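PDB 6AEM: PKD domain from Vibrio anguillarum, which binds calcium specifically as part of the protease Epp, although the role of the domain itself is not established. Local coordinates for residues A[27-32]-A[68-73]. Sequence-based numbering, arbitrary orientation.
Sequences SHDEDG and VTDDKG. With CA (calcium ion), chain C; ZN (zinc ion), chain D.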
loop_
_atom_site.group_PDB
_atom_site.type_symbol
_atom_site.label_atom_id
_atom_site.label_comp_id
_atom_site.label_asym_id
_atom_site.label_seq_id
_atom_site.Cartn_x
_atom_site.Cartn_y
_atom_site.Cartn_z
ATOM N N SER A 27 -2.722 6.845 4.574
ATOM C CA SER A 27 -2.118 6.500 5.858
ATOM C C SER A 27 -1.674 7.754 6.597
ATOM O O SER A 27 -1.239 8.744 5.994
ATOM C CB SER A 27 -0.935 5.555 5.656
ATOM O OG SER A 27 -1.291 4.367 4.941
ATOM N N HIS A 28 -1.752 7.699 7.913
ATOM C CA HIS A 28 -1.407 8.850 8.741
ATOM C C HIS A 28 -1.249 8.373 10.169
ATOM O O HIS A 28 -1.692 7.286 10.530
ATOM C CB HIS A 28 -2.492 9.959 8.647
ATOM C CG HIS A 28 -3.837 9.509 9.107
ATOM N ND1 HIS A 28 -4.645 8.677 8.365
ATOM C CD2 HIS A 28 -4.502 9.743 10.261
ATOM C CE1 HIS A 28 -5.748 8.425 9.044
ATOM N NE2 HIS A 28 -5.691 9.066 10.195
ATOM N N ASP A 29 -0.631 9.221 10.983
ATOM C CA ASP A 29 -0.486 8.977 12.417
ATOM C C ASP A 29 -1.226 10.090 13.157
ATOM O O ASP A 29 -0.917 11.271 12.975
ATOM C CB ASP A 29 0.999 8.939 12.790
ATOM C CG ASP A 29 1.263 8.384 14.181
ATOM O OD1 ASP A 29 0.519 7.495 14.611
ATOM O OD2 ASP A 29 2.245 8.804 14.822
ATOM N N GLU A 30 -2.183 9.710 14.015
ATOM C CA GLU A 30 -3.044 10.692 14.679
ATOM C C GLU A 30 -2.274 11.579 15.641
ATOM O O GLU A 30 -2.698 12.720 15.892
ATOM C CB GLU A 30 -4.141 10.010 15.518
ATOM C CG GLU A 30 -5.046 8.968 14.857
ATOM C CD GLU A 30 -5.922 9.550 13.751
ATOM O OE1 GLU A 30 -5.613 10.657 13.309
ATOM O OE2 GLU A 30 -6.935 8.914 13.365
ATOM N N ASP A 31 -1.190 11.059 16.227
ATOM C CA ASP A 31 -0.451 11.727 17.290
ATOM C C ASP A 31 1.026 11.892 16.947
ATOM O O ASP A 31 1.844 12.036 17.855
ATOM C CB ASP A 31 -0.596 10.981 18.626
ATOM C CG ASP A 31 -0.021 9.579 18.607
ATOM O OD1 ASP A 31 0.306 9.063 17.522
ATOM O OD2 ASP A 31 0.057 8.983 19.705
ATOM N N GLY A 32 1.413 11.688 15.704
ATOM C CA GLY A 32 2.813 11.818 15.339
ATOM C C GLY A 32 2.990 11.918 13.844
ATOM O O GLY A 32 2.182 12.550 13.152
ATOM N N VAL A 68 2.894 0.642 7.453
ATOM C CA VAL A 68 3.455 1.956 7.775
ATOM C C VAL A 68 4.020 1.941 9.188
ATOM O O VAL A 68 3.540 1.200 10.043
ATOM C CB VAL A 68 2.450 3.118 7.566
ATOM C CG1 VAL A 68 1.958 3.163 6.145
ATOM C CG2 VAL A 68 1.276 3.016 8.552
ATOM N N THR A 69 5.009 2.796 9.423
ATOM C CA THR A 69 5.701 2.916 10.709
ATOM C C THR A 69 5.662 4.370 11.177
ATOM O O THR A 69 5.915 5.272 10.376
ATOM C CB THR A 69 7.190 2.469 10.564
ATOM O OG1 THR A 69 7.236 1.139 10.008
ATOM C CG2 THR A 69 7.927 2.461 11.888
ATOM N N ASP A 70 5.411 4.595 12.471
ATOM C CA ASP A 70 5.382 5.948 13.012
ATOM C C ASP A 70 6.731 6.331 13.642
ATOM O O ASP A 70 7.711 5.580 13.614
ATOM C CB ASP A 70 4.172 6.204 13.922
ATOM C CG ASP A 70 4.299 5.595 15.323
ATOM O OD1 ASP A 70 5.390 5.077 15.710
ATOM O OD2 ASP A 70 3.254 5.634 16.037
ATOM N N ASP A 71 6.784 7.557 14.168
ATOM C CA ASP A 71 7.988 8.173 14.741
ATOM C C ASP A 71 8.479 7.478 15.998
ATOM O O ASP A 71 9.610 7.740 16.423
ATOM C CB ASP A 71 7.742 9.664 15.031
ATOM C CG ASP A 71 6.537 9.893 15.929
ATOM O OD1 ASP A 71 5.396 9.658 15.503
ATOM O OD2 ASP A 71 6.751 10.336 17.067
ATOM N N LYS A 72 7.657 6.600 16.586
ATOM C CA LYS A 72 8.050 5.800 17.748
ATOM C C LYS A 72 8.356 4.346 17.395
ATOM O O LYS A 72 8.723 3.551 18.282
ATOM C CB LYS A 72 6.954 5.868 18.820
ATOM C CG LYS A 72 6.583 7.270 19.237
ATOM C CD LYS A 72 7.706 7.959 19.952
ATOM C CE LYS A 72 7.252 9.328 20.473
ATOM N NZ LYS A 72 8.423 10.155 20.833
ATOM N N GLY A 73 8.217 3.968 16.124
ATOM C CA GLY A 73 8.471 2.616 15.680
ATOM C C GLY A 73 7.265 1.707 15.690
ATOM O O GLY A 73 7.394 0.541 15.334
HETATM CA CA CA C . 1.763 7.383 16.754
HETATM ZN ZN ZN D . -7.271 9.485 11.458
HETATM O O HOH W 1 4.841 11.830 18.391
HETATM O O HOH W 2 3.667 8.696 17.344
#
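Asp71 OD1 lies against Asp29 OD2, 3.3 Å away, and against the CA of Gly32, which can come this close because it carries no side chain. The same OD1 accepts a hydrogen bond from a calcium-bound water, 2.7 Å from the water oxygen, and another from Glu33 N; these donors and the calcium probably make the proximity of two acceptors tolerable. Asp71 thus acts from the second shell. Asp29 is bidentate: with CG anti to the backbone N (chi1 -167°), the carboxylate presents both oxygens to the metal, OD1 and OD2 each 2.5 Å from the calcium. Asp70 divides its work. Its OD2 binds the calcium at 2.4 Å, on a carboxylate plane turned 53° from that of Asp29, while OD1 accepts hydrogen bonds from Ala74 N and from Lys72 N, the latter 2.9 Å away and 54° out of the carboxylate plane, an Asx turn that fixes the group's rotation. Asp31, short enough to reach inward from the type I turn 29-32, adds OD1; Asn5 OD1 and Gln6 O complete the shell. On the same loop, His28 NE2 and Glu30 OE2 bind a zinc ion. Farther back along the strand, the buried, apolar Val68 packs CG1 on Ser27 CB and OG (3.7 Å to OG), and that OG is hydrogen-bonded to Asn25 OD1 and Asn11 N. Seven ligand atoms, mostly carboxylate oxygens, suit calcium and form the calcium site at one end of this PKD-domain beta-sandwich.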